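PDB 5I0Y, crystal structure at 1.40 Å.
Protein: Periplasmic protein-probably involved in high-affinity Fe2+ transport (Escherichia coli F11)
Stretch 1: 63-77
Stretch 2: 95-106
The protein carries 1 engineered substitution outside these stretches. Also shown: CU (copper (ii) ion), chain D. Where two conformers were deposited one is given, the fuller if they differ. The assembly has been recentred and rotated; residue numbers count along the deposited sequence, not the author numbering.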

# COMPACT_ATOMS: atom_id res chain seq x y z
N GLU B 63 0.03 8.63 8.05
CA GLU B 63 0.23 7.88 6.82
C GLU B 63 -0.34 6.48 6.90
O GLU B 63 -0.24 5.81 7.91
CB GLU B 63 1.72 7.87 6.47
CG GLU B 63 2.22 9.24 6.02
CD GLU B 63 3.72 9.38 5.96
OE1 GLU B 63 4.18 10.55 5.87
OE2 GLU B 63 4.43 8.33 5.97
N TRP B 64 -0.96 6.05 5.81
CA TRP B 64 -1.46 4.70 5.72
C TRP B 64 -0.36 3.68 5.89
O TRP B 64 0.78 3.90 5.47
CB TRP B 64 -2.12 4.50 4.36
CG TRP B 64 -2.88 3.22 4.24
CD1 TRP B 64 -3.85 2.74 5.10
CD2 TRP B 64 -2.75 2.22 3.20
NE1 TRP B 64 -4.34 1.54 4.68
CE2 TRP B 64 -3.72 1.16 3.53
CE3 TRP B 64 -1.98 2.08 2.06
CZ2 TRP B 64 -3.90 0.05 2.73
CZ3 TRP B 64 -2.17 0.93 1.26
CH2 TRP B 64 -3.09 -0.06 1.60
N ILE B 65 -0.66 2.57 6.54
CA ILE B 65 0.33 1.50 6.63
C ILE B 65 0.00 0.48 5.54
O ILE B 65 -1.01 -0.20 5.63
CB ILE B 65 0.31 0.83 8.01
CG1 ILE B 65 0.51 1.86 9.16
CG2 ILE B 65 1.37 -0.27 8.06
CD1 ILE B 65 1.83 2.61 9.16
N PRO B 66 0.85 0.38 4.50
CA PRO B 66 0.60 -0.51 3.36
C PRO B 66 1.16 -1.90 3.57
O PRO B 66 1.93 -2.13 4.52
CB PRO B 66 1.36 0.20 2.23
CG PRO B 66 2.59 0.72 2.92
CD PRO B 66 2.13 1.11 4.32
N TYR B 67 0.74 -2.84 2.73
CA TYR B 67 1.30 -4.22 2.69
C TYR B 67 0.99 -5.04 3.93
O TYR B 67 1.66 -6.05 4.17
CB TYR B 67 2.80 -4.22 2.37
CG TYR B 67 3.05 -3.68 0.99
CD1 TYR B 67 2.98 -4.52 -0.13
CD2 TYR B 67 3.34 -2.34 0.80
CE1 TYR B 67 3.21 -4.02 -1.41
CE2 TYR B 67 3.56 -1.83 -0.48
CZ TYR B 67 3.49 -2.67 -1.56
OH TYR B 67 3.72 -2.11 -2.80
N LEU B 68 -0.06 -4.68 4.67
CA LEU B 68 -0.45 -5.52 5.81
C LEU B 68 -1.24 -6.74 5.33
O LEU B 68 -1.82 -6.74 4.25
CB LEU B 68 -1.30 -4.72 6.80
CG LEU B 68 -0.56 -3.56 7.47
CD1 LEU B 68 -1.50 -2.78 8.37
CD2 LEU B 68 0.66 -4.01 8.25
N THR B 69 -1.27 -7.79 6.16
CA THR B 69 -2.11 -8.95 5.93
C THR B 69 -3.04 -9.02 7.13
O THR B 69 -2.60 -9.08 8.28
CB THR B 69 -1.25 -10.21 5.83
OG1 THR B 69 -0.33 -10.01 4.76
CG2 THR B 69 -2.12 -11.44 5.56
N ILE B 70 -4.33 -9.01 6.85
CA ILE B 70 -5.32 -8.89 7.91
C ILE B 70 -6.47 -9.84 7.68
O ILE B 70 -7.08 -9.83 6.59
CB ILE B 70 -5.88 -7.45 8.04
CG1 ILE B 70 -4.73 -6.46 8.14
CG2 ILE B 70 -6.80 -7.34 9.25
CD1 ILE B 70 -5.18 -5.01 8.12
N SER B 71 -6.75 -10.64 8.70
CA SER B 71 -7.96 -11.46 8.73
C SER B 71 -8.81 -11.02 9.92
O SER B 71 -8.35 -10.27 10.77
CB SER B 71 -7.66 -12.95 8.77
OG SER B 71 -7.01 -13.31 9.96
N TYR B 72 -10.06 -11.46 9.94
CA TYR B 72 -10.95 -11.08 11.03
C TYR B 72 -11.70 -12.28 11.59
O TYR B 72 -11.90 -13.28 10.90
CB TYR B 72 -11.95 -9.99 10.56
CG TYR B 72 -12.98 -10.51 9.57
CD1 TYR B 72 -14.14 -11.15 10.01
CD2 TYR B 72 -12.77 -10.41 8.19
CE1 TYR B 72 -15.08 -11.64 9.13
CE2 TYR B 72 -13.71 -10.90 7.29
CZ TYR B 72 -14.85 -11.53 7.78
OH TYR B 72 -15.81 -12.05 6.93
N THR B 73 -12.13 -12.15 12.84
CA THR B 73 -13.04 -13.10 13.46
C THR B 73 -14.17 -12.27 14.04
O THR B 73 -13.93 -11.44 14.91
CB THR B 73 -12.36 -13.91 14.58
OG1 THR B 73 -11.22 -14.59 14.03
CG2 THR B 73 -13.33 -14.94 15.17
N LEU B 74 -15.38 -12.49 13.54
CA LEU B 74 -16.55 -11.71 13.91
C LEU B 74 -17.49 -12.60 14.69
O LEU B 74 -17.79 -13.71 14.27
CB LEU B 74 -17.24 -11.20 12.63
CG LEU B 74 -18.50 -10.35 12.73
CD1 LEU B 74 -18.16 -9.00 13.37
CD2 LEU B 74 -19.15 -10.19 11.35
N VAL B 75 -17.96 -12.09 15.82
CA VAL B 75 -18.84 -12.87 16.70
C VAL B 75 -20.05 -12.04 17.06
O VAL B 75 -19.92 -10.92 17.55
CB VAL B 75 -18.10 -13.36 17.98
CG1 VAL B 75 -19.04 -14.16 18.89
CG2 VAL B 75 -16.87 -14.19 17.64
N ASN B 76 -21.24 -12.57 16.80
CA ASN B 76 -22.45 -11.99 17.34
C ASN B 76 -22.54 -12.52 18.78
O ASN B 76 -22.74 -13.72 19.01
CB ASN B 76 -23.66 -12.39 16.49
CG ASN B 76 -24.96 -11.86 17.06
OD1 ASN B 76 -25.15 -11.83 18.28
ND2 ASN B 76 -25.89 -11.47 16.18
N ASN B 77 -22.30 -11.64 19.75
CA ASN B 77 -22.27 -12.03 21.16
C ASN B 77 -23.63 -12.44 21.71
O ASN B 77 -23.70 -13.16 22.71
CB ASN B 77 -21.72 -10.88 22.01
CG ASN B 77 -20.22 -10.69 21.86
OD1 ASN B 77 -19.72 -9.59 22.09
ND2 ASN B 77 -19.51 -11.75 21.50
N GLY B 95 -9.43 7.21 0.01
CA GLY B 95 -8.06 6.73 0.15
C GLY B 95 -7.99 5.23 0.37
O GLY B 95 -8.98 4.50 0.30
N PRO B 96 -6.77 4.74 0.60
CA PRO B 96 -6.60 3.28 0.73
C PRO B 96 -7.05 2.76 2.08
O PRO B 96 -7.05 3.49 3.07
CB PRO B 96 -5.08 3.11 0.58
CG PRO B 96 -4.51 4.40 1.04
CD PRO B 96 -5.49 5.47 0.59
N HIS B 97 -7.44 1.49 2.12
CA HIS B 97 -7.82 0.81 3.38
C HIS B 97 -7.70 -0.67 3.18
O HIS B 97 -7.25 -1.13 2.12
CB HIS B 97 -9.25 1.24 3.80
CG HIS B 97 -10.31 0.79 2.84
ND1 HIS B 97 -11.00 1.65 2.04
CD2 HIS B 97 -10.77 -0.48 2.53
CE1 HIS B 97 -11.85 0.94 1.27
NE2 HIS B 97 -11.71 -0.36 1.56
N TYR B 98 -8.04 -1.44 4.22
CA TYR B 98 -8.22 -2.89 4.07
C TYR B 98 -9.66 -3.24 4.33
O TYR B 98 -10.26 -2.69 5.25
CB TYR B 98 -7.30 -3.68 5.03
CG TYR B 98 -5.85 -3.33 4.86
CD1 TYR B 98 -5.05 -4.02 3.94
CD2 TYR B 98 -5.27 -2.32 5.62
CE1 TYR B 98 -3.71 -3.70 3.78
CE2 TYR B 98 -3.93 -1.98 5.47
CZ TYR B 98 -3.15 -2.67 4.54
OH TYR B 98 -1.83 -2.34 4.39
N GLY B 99 -10.25 -4.13 3.55
CA GLY B 99 -11.66 -4.44 3.79
C GLY B 99 -12.22 -5.57 2.98
O GLY B 99 -11.50 -6.22 2.24
N ALA B 100 -13.51 -5.80 3.18
CA ALA B 100 -14.25 -6.87 2.46
C ALA B 100 -15.73 -6.66 2.66
O ALA B 100 -16.18 -6.27 3.74
CB ALA B 100 -13.86 -8.26 2.95
N ASN B 101 -16.52 -6.93 1.62
CA ASN B 101 -17.96 -7.09 1.79
C ASN B 101 -18.21 -8.34 2.62
O ASN B 101 -17.60 -9.39 2.39
CB ASN B 101 -18.66 -7.28 0.45
CG ASN B 101 -18.84 -5.99 -0.33
OD1 ASN B 101 -18.62 -4.87 0.17
ND2 ASN B 101 -19.31 -6.15 -1.56
N ILE B 102 -19.12 -8.22 3.58
CA ILE B 102 -19.49 -9.35 4.39
C ILE B 102 -21.00 -9.39 4.65
O ILE B 102 -21.68 -8.36 4.65
CB ILE B 102 -18.73 -9.39 5.74
CG1 ILE B 102 -19.13 -8.20 6.60
CG2 ILE B 102 -17.21 -9.45 5.55
CD1 ILE B 102 -18.71 -8.36 8.05
N LYS B 103 -21.49 -10.60 4.89
CA LYS B 103 -22.85 -10.77 5.36
C LYS B 103 -22.77 -10.78 6.87
O LYS B 103 -21.99 -11.54 7.44
CB LYS B 103 -23.44 -12.07 4.81
CG LYS B 103 -24.92 -12.25 5.09
CD LYS B 103 -25.40 -13.63 4.67
CE LYS B 103 -26.69 -13.99 5.39
NZ LYS B 103 -26.45 -14.15 6.86
N MET B 104 -23.54 -9.91 7.51
CA MET B 104 -23.64 -9.89 8.97
C MET B 104 -24.51 -11.04 9.48
O MET B 104 -25.06 -11.82 8.70
CB MET B 104 -24.13 -8.52 9.43
CG MET B 104 -23.10 -7.41 9.22
SD MET B 104 -21.60 -7.56 10.22
CE MET B 104 -22.19 -6.94 11.79
N MET B 105 -24.62 -11.14 10.80
CA MET B 105 -25.32 -12.25 11.43
C MET B 105 -26.45 -11.72 12.31
O MET B 105 -26.63 -12.15 13.46
CB MET B 105 -24.31 -13.11 12.20
CG MET B 105 -23.16 -13.56 11.31
SD MET B 105 -21.89 -14.55 12.12
CE MET B 105 -20.84 -13.31 12.87
N GLY B 106 -27.20 -10.77 11.77
CA GLY B 106 -28.34 -10.17 12.47
C GLY B 106 -28.00 -8.96 13.29
O GLY B 106 -26.83 -8.73 13.61
CU CU D . -12.81 -1.68 0.47

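Two strands, 69-76 and 95-102, run in roughly the same direction, their axes 37° apart and 8.4 Å at closest approach, and side chains rather than backbone pairing fill the gap; the two stretches together bury 725 Å². The chief bump is Tyr 98, which gives up the largest area. Its ring enters a slot between Trp 64 and Ile 70: Trp 64 CZ2 lies 3.4 Å from Tyr 98 CZ over one face, and Ile 70 CD1 lies 3.7 Å from Tyr 98 CD2 over the opposite face. The two aromatic rings are inclined by 30° and slid apart, centroids 4.9 Å from each other, so they barely overlap.

The tip of Tyr 98 plugs the bend of backbone at 65-68. Tyr 98 OH donates to Ile 65 O (2.6 Å) and accepts from Leu 68 N (2.9 Å, nearly straight at 166°), so a polar tip is satisfied deep inside. Leu 68 CB packs beside the tip, 3.6 Å from Tyr 98 CZ.

Trp 64 is itself covered by Pro 96, whose CB sits 3.5 Å from the centroid of the Trp 64 six-membered ring and almost on its normal: a compact ring laid on a broad, flat one. The next residue, His 97, points its CA-to-CB bond away from this contact and binds copper through NE2 at 2.0 Å.

Farther along, the packing is mostly apolar. Ile 102 CG2 approaches Tyr 72 CZ (3.9 Å), while Ile 102 CD1 meets Leu 74 CD2 (3.8 Å). That same Leu 74 CD2 touches Met 104 SD (3.8 Å), and Leu 74 CG touches Met 105 CE (3.8 Å), the flexible methionines fitting around the branched leucine. Asn 76 closes this end, its ND2 donating to Met 105 O at 2.9 Å.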